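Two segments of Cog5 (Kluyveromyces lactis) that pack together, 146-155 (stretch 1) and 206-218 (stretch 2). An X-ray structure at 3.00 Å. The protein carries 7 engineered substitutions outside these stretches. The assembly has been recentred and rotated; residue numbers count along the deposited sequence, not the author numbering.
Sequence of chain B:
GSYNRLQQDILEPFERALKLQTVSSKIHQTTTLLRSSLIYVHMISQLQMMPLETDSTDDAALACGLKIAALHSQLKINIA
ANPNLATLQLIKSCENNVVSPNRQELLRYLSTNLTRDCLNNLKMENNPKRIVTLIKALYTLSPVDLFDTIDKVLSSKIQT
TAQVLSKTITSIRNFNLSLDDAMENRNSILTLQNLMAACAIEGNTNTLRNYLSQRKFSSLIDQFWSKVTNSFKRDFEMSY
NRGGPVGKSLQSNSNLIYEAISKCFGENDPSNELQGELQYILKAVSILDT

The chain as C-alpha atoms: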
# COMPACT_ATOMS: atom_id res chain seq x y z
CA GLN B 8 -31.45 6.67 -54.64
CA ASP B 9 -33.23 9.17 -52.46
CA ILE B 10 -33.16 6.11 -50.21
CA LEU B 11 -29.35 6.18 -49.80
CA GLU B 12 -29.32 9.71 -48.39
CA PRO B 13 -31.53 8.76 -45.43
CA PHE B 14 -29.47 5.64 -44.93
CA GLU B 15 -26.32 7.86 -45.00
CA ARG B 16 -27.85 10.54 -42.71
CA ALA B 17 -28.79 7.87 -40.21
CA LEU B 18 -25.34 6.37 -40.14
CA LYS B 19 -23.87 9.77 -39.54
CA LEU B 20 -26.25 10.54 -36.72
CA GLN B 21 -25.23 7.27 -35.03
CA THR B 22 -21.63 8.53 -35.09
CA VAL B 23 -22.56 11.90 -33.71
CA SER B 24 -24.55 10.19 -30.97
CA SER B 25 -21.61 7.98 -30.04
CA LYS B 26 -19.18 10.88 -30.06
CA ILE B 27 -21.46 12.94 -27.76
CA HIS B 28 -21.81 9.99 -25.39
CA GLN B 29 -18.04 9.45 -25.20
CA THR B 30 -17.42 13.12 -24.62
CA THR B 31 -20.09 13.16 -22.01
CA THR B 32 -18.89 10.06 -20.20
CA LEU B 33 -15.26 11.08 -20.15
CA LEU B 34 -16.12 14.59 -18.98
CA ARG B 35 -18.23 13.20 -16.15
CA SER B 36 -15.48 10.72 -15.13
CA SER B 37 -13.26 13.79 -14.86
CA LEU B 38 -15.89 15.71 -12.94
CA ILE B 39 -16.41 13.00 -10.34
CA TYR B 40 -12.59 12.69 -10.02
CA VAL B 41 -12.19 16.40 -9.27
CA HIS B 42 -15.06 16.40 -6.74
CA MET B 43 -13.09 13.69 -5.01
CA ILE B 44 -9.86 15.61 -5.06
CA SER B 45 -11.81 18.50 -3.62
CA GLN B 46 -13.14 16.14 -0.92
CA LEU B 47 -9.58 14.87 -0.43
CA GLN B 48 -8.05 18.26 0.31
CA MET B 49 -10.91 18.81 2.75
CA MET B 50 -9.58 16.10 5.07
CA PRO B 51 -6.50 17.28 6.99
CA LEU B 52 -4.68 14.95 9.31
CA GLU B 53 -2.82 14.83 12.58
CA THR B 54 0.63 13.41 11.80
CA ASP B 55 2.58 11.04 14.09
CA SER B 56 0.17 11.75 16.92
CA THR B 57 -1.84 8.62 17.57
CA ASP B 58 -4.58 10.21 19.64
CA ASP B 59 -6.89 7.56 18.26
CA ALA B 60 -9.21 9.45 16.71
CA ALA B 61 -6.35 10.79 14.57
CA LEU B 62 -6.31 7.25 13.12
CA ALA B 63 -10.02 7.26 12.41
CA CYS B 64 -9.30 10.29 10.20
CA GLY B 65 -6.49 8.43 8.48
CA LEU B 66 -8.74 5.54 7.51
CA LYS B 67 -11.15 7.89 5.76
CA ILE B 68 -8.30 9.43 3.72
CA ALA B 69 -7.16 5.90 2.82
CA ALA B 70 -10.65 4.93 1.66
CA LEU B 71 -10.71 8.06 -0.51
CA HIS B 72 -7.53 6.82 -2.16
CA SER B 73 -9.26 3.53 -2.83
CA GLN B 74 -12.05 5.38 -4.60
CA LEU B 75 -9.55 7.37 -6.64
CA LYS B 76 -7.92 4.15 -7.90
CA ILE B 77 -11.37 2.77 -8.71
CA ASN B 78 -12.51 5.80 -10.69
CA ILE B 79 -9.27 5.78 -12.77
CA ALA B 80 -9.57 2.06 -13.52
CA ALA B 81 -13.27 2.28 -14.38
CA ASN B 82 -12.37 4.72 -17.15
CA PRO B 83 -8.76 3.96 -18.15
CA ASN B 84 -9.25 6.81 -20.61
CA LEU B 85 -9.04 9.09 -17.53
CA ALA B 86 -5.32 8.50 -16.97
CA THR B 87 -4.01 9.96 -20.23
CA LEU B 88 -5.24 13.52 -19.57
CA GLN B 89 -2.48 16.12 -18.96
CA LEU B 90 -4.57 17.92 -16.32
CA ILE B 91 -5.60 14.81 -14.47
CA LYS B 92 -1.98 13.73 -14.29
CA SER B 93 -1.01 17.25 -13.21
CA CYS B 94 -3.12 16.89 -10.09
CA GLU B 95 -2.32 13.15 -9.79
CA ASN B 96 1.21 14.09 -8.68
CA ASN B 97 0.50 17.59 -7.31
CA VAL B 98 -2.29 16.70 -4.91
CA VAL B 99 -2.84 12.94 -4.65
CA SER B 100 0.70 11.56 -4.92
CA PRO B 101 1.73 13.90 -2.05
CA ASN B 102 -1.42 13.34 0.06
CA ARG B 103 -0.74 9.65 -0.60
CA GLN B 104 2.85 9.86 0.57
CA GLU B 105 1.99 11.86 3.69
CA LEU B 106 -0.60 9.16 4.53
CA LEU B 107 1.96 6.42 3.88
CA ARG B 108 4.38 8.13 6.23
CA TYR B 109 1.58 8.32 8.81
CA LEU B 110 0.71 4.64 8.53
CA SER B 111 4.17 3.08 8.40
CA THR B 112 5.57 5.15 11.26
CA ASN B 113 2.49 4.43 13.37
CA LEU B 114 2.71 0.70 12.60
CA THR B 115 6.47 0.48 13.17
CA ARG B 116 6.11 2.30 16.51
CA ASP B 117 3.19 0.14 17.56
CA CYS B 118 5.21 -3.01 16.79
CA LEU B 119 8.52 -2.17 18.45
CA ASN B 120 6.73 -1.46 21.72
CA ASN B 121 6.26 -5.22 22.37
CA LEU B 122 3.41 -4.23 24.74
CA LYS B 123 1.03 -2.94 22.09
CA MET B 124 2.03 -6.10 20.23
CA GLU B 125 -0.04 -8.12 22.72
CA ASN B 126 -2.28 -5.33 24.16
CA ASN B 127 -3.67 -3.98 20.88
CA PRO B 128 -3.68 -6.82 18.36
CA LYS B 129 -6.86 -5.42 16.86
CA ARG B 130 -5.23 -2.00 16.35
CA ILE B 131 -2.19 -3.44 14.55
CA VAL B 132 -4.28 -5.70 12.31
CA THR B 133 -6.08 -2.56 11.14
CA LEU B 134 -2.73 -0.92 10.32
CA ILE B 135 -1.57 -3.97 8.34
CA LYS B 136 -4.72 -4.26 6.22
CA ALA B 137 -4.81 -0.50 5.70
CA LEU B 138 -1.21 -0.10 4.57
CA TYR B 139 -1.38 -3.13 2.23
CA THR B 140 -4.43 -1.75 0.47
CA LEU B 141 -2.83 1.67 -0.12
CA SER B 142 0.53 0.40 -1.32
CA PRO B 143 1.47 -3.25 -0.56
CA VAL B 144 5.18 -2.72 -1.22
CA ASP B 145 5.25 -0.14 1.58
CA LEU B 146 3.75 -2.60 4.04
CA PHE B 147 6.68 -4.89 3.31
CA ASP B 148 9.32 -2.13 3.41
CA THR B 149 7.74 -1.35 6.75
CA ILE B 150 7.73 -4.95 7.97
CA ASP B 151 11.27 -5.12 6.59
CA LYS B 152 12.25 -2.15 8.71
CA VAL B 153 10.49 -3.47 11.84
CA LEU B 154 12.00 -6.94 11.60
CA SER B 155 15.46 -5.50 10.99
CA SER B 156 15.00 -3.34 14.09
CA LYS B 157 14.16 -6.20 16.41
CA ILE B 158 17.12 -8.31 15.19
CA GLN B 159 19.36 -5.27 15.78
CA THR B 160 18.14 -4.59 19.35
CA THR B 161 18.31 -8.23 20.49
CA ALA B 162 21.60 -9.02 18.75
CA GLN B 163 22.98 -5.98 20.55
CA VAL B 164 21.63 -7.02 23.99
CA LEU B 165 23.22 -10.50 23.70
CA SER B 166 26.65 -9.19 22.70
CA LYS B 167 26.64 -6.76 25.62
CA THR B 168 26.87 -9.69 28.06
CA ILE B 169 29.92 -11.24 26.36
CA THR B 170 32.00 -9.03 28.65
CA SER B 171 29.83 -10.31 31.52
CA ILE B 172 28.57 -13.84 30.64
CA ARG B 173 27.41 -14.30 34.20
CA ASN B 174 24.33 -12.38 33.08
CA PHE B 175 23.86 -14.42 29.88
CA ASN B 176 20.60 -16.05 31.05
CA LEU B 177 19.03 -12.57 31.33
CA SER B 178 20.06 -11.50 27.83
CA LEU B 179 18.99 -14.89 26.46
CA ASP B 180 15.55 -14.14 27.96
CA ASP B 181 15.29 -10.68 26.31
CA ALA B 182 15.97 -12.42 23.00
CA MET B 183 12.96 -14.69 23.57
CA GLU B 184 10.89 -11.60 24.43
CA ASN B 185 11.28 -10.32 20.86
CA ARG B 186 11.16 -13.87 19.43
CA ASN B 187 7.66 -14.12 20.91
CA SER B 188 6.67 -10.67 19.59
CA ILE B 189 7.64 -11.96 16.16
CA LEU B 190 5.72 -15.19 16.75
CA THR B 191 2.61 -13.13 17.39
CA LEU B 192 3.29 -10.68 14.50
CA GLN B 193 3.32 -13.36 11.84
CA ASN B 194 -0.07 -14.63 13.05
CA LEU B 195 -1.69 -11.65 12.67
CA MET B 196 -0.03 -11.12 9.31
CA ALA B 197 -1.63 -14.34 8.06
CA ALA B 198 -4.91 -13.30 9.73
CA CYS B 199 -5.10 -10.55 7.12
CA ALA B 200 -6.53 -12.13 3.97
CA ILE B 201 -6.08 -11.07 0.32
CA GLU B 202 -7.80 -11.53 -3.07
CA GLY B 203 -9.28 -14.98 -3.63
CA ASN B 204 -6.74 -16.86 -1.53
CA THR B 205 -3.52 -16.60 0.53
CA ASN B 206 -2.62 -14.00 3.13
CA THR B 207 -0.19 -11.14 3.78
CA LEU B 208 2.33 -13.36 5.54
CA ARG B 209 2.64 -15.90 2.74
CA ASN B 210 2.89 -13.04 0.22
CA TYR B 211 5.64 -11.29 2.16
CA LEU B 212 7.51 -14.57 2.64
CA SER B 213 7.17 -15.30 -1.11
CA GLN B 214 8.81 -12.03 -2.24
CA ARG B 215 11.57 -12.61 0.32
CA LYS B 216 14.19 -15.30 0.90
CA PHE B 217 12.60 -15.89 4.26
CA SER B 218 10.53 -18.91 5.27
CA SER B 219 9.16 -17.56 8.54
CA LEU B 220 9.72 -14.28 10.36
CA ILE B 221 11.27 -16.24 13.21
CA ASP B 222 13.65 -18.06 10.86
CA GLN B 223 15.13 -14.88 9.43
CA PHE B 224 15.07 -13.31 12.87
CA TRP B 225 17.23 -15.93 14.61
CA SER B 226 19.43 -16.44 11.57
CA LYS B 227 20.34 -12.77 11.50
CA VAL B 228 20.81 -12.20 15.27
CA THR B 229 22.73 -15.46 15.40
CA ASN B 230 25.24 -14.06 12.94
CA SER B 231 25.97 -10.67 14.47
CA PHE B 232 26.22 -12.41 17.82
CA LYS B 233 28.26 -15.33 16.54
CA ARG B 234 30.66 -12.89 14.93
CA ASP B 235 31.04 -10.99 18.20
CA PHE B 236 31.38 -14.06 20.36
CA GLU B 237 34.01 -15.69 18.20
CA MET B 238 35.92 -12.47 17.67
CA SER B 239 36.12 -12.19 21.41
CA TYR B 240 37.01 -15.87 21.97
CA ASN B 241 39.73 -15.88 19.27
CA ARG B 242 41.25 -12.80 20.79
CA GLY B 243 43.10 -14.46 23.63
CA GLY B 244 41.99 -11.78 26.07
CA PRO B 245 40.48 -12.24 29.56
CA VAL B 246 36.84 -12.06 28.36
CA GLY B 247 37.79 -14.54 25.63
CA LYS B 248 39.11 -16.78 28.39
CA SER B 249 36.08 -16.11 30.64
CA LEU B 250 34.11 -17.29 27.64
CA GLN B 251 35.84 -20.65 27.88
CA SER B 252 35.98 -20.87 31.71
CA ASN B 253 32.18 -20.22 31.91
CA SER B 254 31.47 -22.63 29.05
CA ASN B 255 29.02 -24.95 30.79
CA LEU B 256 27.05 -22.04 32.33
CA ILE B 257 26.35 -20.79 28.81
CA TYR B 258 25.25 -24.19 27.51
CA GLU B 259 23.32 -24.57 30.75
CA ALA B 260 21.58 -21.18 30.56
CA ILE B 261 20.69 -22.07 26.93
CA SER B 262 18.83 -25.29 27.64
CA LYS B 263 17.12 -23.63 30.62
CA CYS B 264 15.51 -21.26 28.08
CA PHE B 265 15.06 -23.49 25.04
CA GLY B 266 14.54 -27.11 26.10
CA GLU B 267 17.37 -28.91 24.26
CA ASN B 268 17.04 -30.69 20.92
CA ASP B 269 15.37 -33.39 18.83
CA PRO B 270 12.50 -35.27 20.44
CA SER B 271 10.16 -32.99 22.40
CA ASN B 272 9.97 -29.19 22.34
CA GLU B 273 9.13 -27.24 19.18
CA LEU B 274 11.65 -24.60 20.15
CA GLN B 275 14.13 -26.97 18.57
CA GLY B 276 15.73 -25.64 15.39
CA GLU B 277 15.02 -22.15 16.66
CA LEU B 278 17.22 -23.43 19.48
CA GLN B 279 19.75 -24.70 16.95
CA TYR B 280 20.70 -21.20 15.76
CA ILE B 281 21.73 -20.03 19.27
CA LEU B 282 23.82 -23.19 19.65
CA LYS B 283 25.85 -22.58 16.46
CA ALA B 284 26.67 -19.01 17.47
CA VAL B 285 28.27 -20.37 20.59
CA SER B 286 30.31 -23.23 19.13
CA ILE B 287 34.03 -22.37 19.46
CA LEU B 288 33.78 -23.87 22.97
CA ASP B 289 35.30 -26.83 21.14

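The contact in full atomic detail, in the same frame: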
# COMPACT_ATOMS: atom_id res chain seq x y z
N LEU B 146 3.98 -1.75 2.88
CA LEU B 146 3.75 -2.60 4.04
C LEU B 146 4.95 -3.51 4.28
O LEU B 146 5.35 -3.74 5.43
CB LEU B 146 2.49 -3.45 3.86
CG LEU B 146 2.34 -4.50 4.96
CD1 LEU B 146 1.89 -3.83 6.26
CD2 LEU B 146 1.35 -5.58 4.56
N PHE B 147 5.54 -3.99 3.20
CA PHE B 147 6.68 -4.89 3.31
C PHE B 147 7.95 -4.15 3.73
O PHE B 147 8.66 -4.57 4.64
CB PHE B 147 6.90 -5.60 1.98
CG PHE B 147 5.72 -6.41 1.53
CD1 PHE B 147 4.78 -6.86 2.44
CD2 PHE B 147 5.53 -6.69 0.18
CE1 PHE B 147 3.68 -7.60 2.02
CE2 PHE B 147 4.44 -7.44 -0.24
CZ PHE B 147 3.51 -7.89 0.68
N ASP B 148 8.19 -3.01 3.09
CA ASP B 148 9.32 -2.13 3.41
C ASP B 148 9.16 -1.56 4.80
O ASP B 148 10.08 -0.94 5.33
CB ASP B 148 9.44 -1.02 2.39
CG ASP B 148 9.92 -1.53 1.04
OD1 ASP B 148 10.01 -2.77 0.88
OD2 ASP B 148 10.18 -0.70 0.13
N THR B 149 7.97 -1.72 5.37
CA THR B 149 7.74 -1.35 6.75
C THR B 149 8.00 -2.57 7.62
O THR B 149 8.69 -2.47 8.64
CB THR B 149 6.31 -0.82 6.98
OG1 THR B 149 6.20 0.49 6.44
CG2 THR B 149 5.99 -0.74 8.47
N ILE B 150 7.47 -3.73 7.22
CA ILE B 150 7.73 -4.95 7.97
C ILE B 150 9.22 -5.25 7.90
O ILE B 150 9.82 -5.64 8.91
CB ILE B 150 6.89 -6.16 7.46
CG1 ILE B 150 5.67 -6.38 8.37
CG2 ILE B 150 7.68 -7.44 7.51
CD1 ILE B 150 4.92 -5.12 8.77
N ASP B 151 9.82 -5.04 6.73
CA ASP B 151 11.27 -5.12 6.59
C ASP B 151 11.96 -4.35 7.70
O ASP B 151 12.78 -4.90 8.45
CB ASP B 151 11.73 -4.58 5.24
CG ASP B 151 11.83 -5.64 4.18
OD1 ASP B 151 11.80 -6.84 4.55
OD2 ASP B 151 11.97 -5.28 2.99
N LYS B 152 11.61 -3.07 7.78
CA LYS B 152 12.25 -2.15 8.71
C LYS B 152 12.01 -2.56 10.16
O LYS B 152 12.93 -2.49 10.97
CB LYS B 152 11.76 -0.71 8.47
CG LYS B 152 12.48 -0.03 7.28
CD LYS B 152 11.99 1.38 7.00
CE LYS B 152 12.65 1.95 5.75
NZ LYS B 152 11.92 3.14 5.24
N VAL B 153 10.81 -3.01 10.48
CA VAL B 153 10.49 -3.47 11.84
C VAL B 153 11.30 -4.70 12.23
O VAL B 153 11.91 -4.75 13.30
CB VAL B 153 8.99 -3.80 12.00
CG1 VAL B 153 8.78 -4.68 13.22
CG2 VAL B 153 8.18 -2.54 12.11
N LEU B 154 11.29 -5.70 11.35
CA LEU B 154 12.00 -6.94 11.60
C LEU B 154 13.48 -6.65 11.83
O LEU B 154 14.08 -7.10 12.81
CB LEU B 154 11.82 -7.91 10.43
CG LEU B 154 12.48 -9.28 10.55
CD1 LEU B 154 11.97 -10.02 11.75
CD2 LEU B 154 12.27 -10.10 9.30
N SER B 155 14.06 -5.87 10.92
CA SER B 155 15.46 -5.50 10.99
C SER B 155 15.79 -4.76 12.29
O SER B 155 16.92 -4.81 12.79
CB SER B 155 15.83 -4.65 9.77
OG SER B 155 17.23 -4.61 9.58
N ASN B 206 -2.64 -14.98 2.06
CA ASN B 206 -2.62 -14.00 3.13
C ASN B 206 -1.41 -13.08 2.99
O ASN B 206 -0.60 -13.25 2.08
CB ASN B 206 -2.62 -14.70 4.49
CG ASN B 206 -1.51 -15.75 4.61
OD1 ASN B 206 -0.33 -15.42 4.66
ND2 ASN B 206 -1.90 -17.02 4.63
N THR B 207 -1.29 -12.10 3.88
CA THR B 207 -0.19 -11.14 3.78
C THR B 207 1.14 -11.75 4.19
O THR B 207 2.19 -11.33 3.71
CB THR B 207 -0.43 -9.87 4.64
OG1 THR B 207 -0.44 -10.21 6.03
CG2 THR B 207 -1.74 -9.22 4.27
N LEU B 208 1.10 -12.73 5.09
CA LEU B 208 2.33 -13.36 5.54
C LEU B 208 2.95 -14.15 4.41
O LEU B 208 4.12 -13.97 4.08
CB LEU B 208 2.09 -14.24 6.77
CG LEU B 208 3.40 -14.85 7.30
CD1 LEU B 208 4.32 -13.76 7.84
CD2 LEU B 208 3.14 -15.88 8.38
N ARG B 209 2.16 -15.05 3.83
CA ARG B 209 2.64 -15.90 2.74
C ARG B 209 3.20 -15.07 1.59
O ARG B 209 4.20 -15.44 0.96
CB ARG B 209 1.50 -16.81 2.25
CG ARG B 209 1.74 -17.45 0.87
CD ARG B 209 0.52 -18.20 0.40
NE ARG B 209 0.17 -19.26 1.33
CZ ARG B 209 -0.93 -20.01 1.24
NH1 ARG B 209 -1.79 -19.82 0.24
NH2 ARG B 209 -1.17 -20.95 2.14
N ASN B 210 2.54 -13.94 1.32
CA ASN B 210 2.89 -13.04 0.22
C ASN B 210 4.19 -12.29 0.49
O ASN B 210 4.98 -12.03 -0.42
CB ASN B 210 1.74 -12.06 -0.03
CG ASN B 210 1.40 -11.93 -1.50
OD1 ASN B 210 1.29 -12.92 -2.22
ND2 ASN B 210 1.22 -10.69 -1.96
N TYR B 211 4.39 -11.89 1.74
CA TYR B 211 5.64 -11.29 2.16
C TYR B 211 6.75 -12.32 2.04
O TYR B 211 7.77 -12.09 1.39
CB TYR B 211 5.54 -10.77 3.60
CG TYR B 211 6.85 -10.27 4.19
CD1 TYR B 211 7.38 -9.05 3.81
CD2 TYR B 211 7.52 -11.01 5.14
CE1 TYR B 211 8.56 -8.58 4.35
CE2 TYR B 211 8.70 -10.56 5.69
CZ TYR B 211 9.22 -9.34 5.29
OH TYR B 211 10.40 -8.89 5.85
N LEU B 212 6.54 -13.48 2.65
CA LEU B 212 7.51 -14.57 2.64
C LEU B 212 7.85 -15.10 1.24
O LEU B 212 8.92 -15.68 1.03
CB LEU B 212 6.99 -15.72 3.50
CG LEU B 212 6.76 -15.33 4.96
CD1 LEU B 212 6.15 -16.49 5.70
CD2 LEU B 212 8.08 -14.92 5.59
N SER B 213 6.93 -14.90 0.29
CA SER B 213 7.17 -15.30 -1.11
C SER B 213 8.11 -14.33 -1.82
O SER B 213 8.95 -14.76 -2.61
CB SER B 213 5.84 -15.41 -1.88
OG SER B 213 5.26 -14.15 -2.13
N GLN B 214 7.97 -13.03 -1.57
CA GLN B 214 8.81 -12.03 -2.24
C GLN B 214 10.10 -11.78 -1.45
O GLN B 214 10.83 -10.82 -1.71
CB GLN B 214 8.04 -10.73 -2.45
CG GLN B 214 6.87 -10.87 -3.40
CD GLN B 214 5.98 -9.64 -3.45
OE1 GLN B 214 6.43 -8.53 -3.18
NE2 GLN B 214 4.70 -9.83 -3.79
N ARG B 215 10.35 -12.65 -0.48
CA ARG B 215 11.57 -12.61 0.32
C ARG B 215 12.22 -13.99 0.35
O ARG B 215 11.58 -15.00 0.08
CB ARG B 215 11.28 -12.17 1.76
CG ARG B 215 10.55 -10.84 1.91
CD ARG B 215 11.54 -9.71 2.13
NE ARG B 215 10.91 -8.39 2.22
CZ ARG B 215 10.55 -7.67 1.17
NH1 ARG B 215 10.72 -8.15 -0.05
NH2 ARG B 215 10.00 -6.47 1.35
N LYS B 216 13.50 -14.03 0.72
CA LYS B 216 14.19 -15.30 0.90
C LYS B 216 13.42 -16.11 1.94
O LYS B 216 13.21 -17.31 1.81
CB LYS B 216 15.63 -15.08 1.39
CG LYS B 216 16.58 -14.34 0.44
CD LYS B 216 17.96 -14.26 1.09
CE LYS B 216 19.00 -13.61 0.19
NZ LYS B 216 20.35 -13.60 0.85
N PHE B 217 12.97 -15.37 2.95
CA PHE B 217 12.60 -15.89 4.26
C PHE B 217 11.53 -16.96 4.17
O PHE B 217 10.75 -17.00 3.22
CB PHE B 217 12.11 -14.74 5.19
CG PHE B 217 12.75 -13.37 4.92
CD1 PHE B 217 13.98 -13.23 4.28
CD2 PHE B 217 12.10 -12.23 5.34
CE1 PHE B 217 14.54 -11.98 4.05
CE2 PHE B 217 12.66 -10.97 5.12
CZ PHE B 217 13.88 -10.85 4.47
N SER B 218 11.51 -17.84 5.18
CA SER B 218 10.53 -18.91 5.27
C SER B 218 9.52 -18.59 6.37
O SER B 218 8.32 -18.82 6.21
CB SER B 218 11.20 -20.26 5.54
OG SER B 218 11.62 -20.36 6.90

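This is a compact, steeply crossed contact in which two aromatic side chains fill the space between a helix and a short helix-plus-loop segment, while one aspartate gathers the polar groups at its margin. The axes of helices 146-155 and 207-213 cross at -79° and come no closer than 11.1 Å, a spacing that leaves room for large side chains.

Tyr-211 is the knob: its side chain sits among Phe-147, Ile-150, Asp-151 and Leu-154, residues spaced over about two turns of the first helix, on the side that faces the tyrosine. Ile-150 lies over one face of the tyrosine ring, with CG2 3.6 Å from the ring centroid and 26° off its normal, a CH-pi arrangement. Phe-147 meets the same ring at its edge, Phe-147 CD1 to Tyr-211 CD1 being 3.7 Å; the two ring planes are inclined at 55°. The phenylalanine in turn holds Tyr-211 CA over one of its own faces, so it packs against the backbone of the second helix as well as against a side chain.

With chi1 in the t well, the Tyr-211 side chain runs more along the first helix than across it, and its hydroxyl ends at a charged acceptor: Tyr-211 OH donates to Asp-151 OD1 at 2.8 Å. Arg-215, in the loop just past the helix, reaches the same carboxylate. Its NE donates to Asp-151 OD1 at 2.9 Å, and Arg-215 NH2 lies 2.8 Å from Asp-151 OD2, a two-pronged salt bridge. A longer one, 3.7 Å between Arg-215 NH2 and Asp-148 OD1, adds a second acidic neighbour.

The rule to read here is economy: Asp-151, whose CA-to-CB bond points sideways, still serves both partners through its carboxylate. Beyond it the packing thins, with Leu-154 CD2 4.3 Å from Phe-217 CE2.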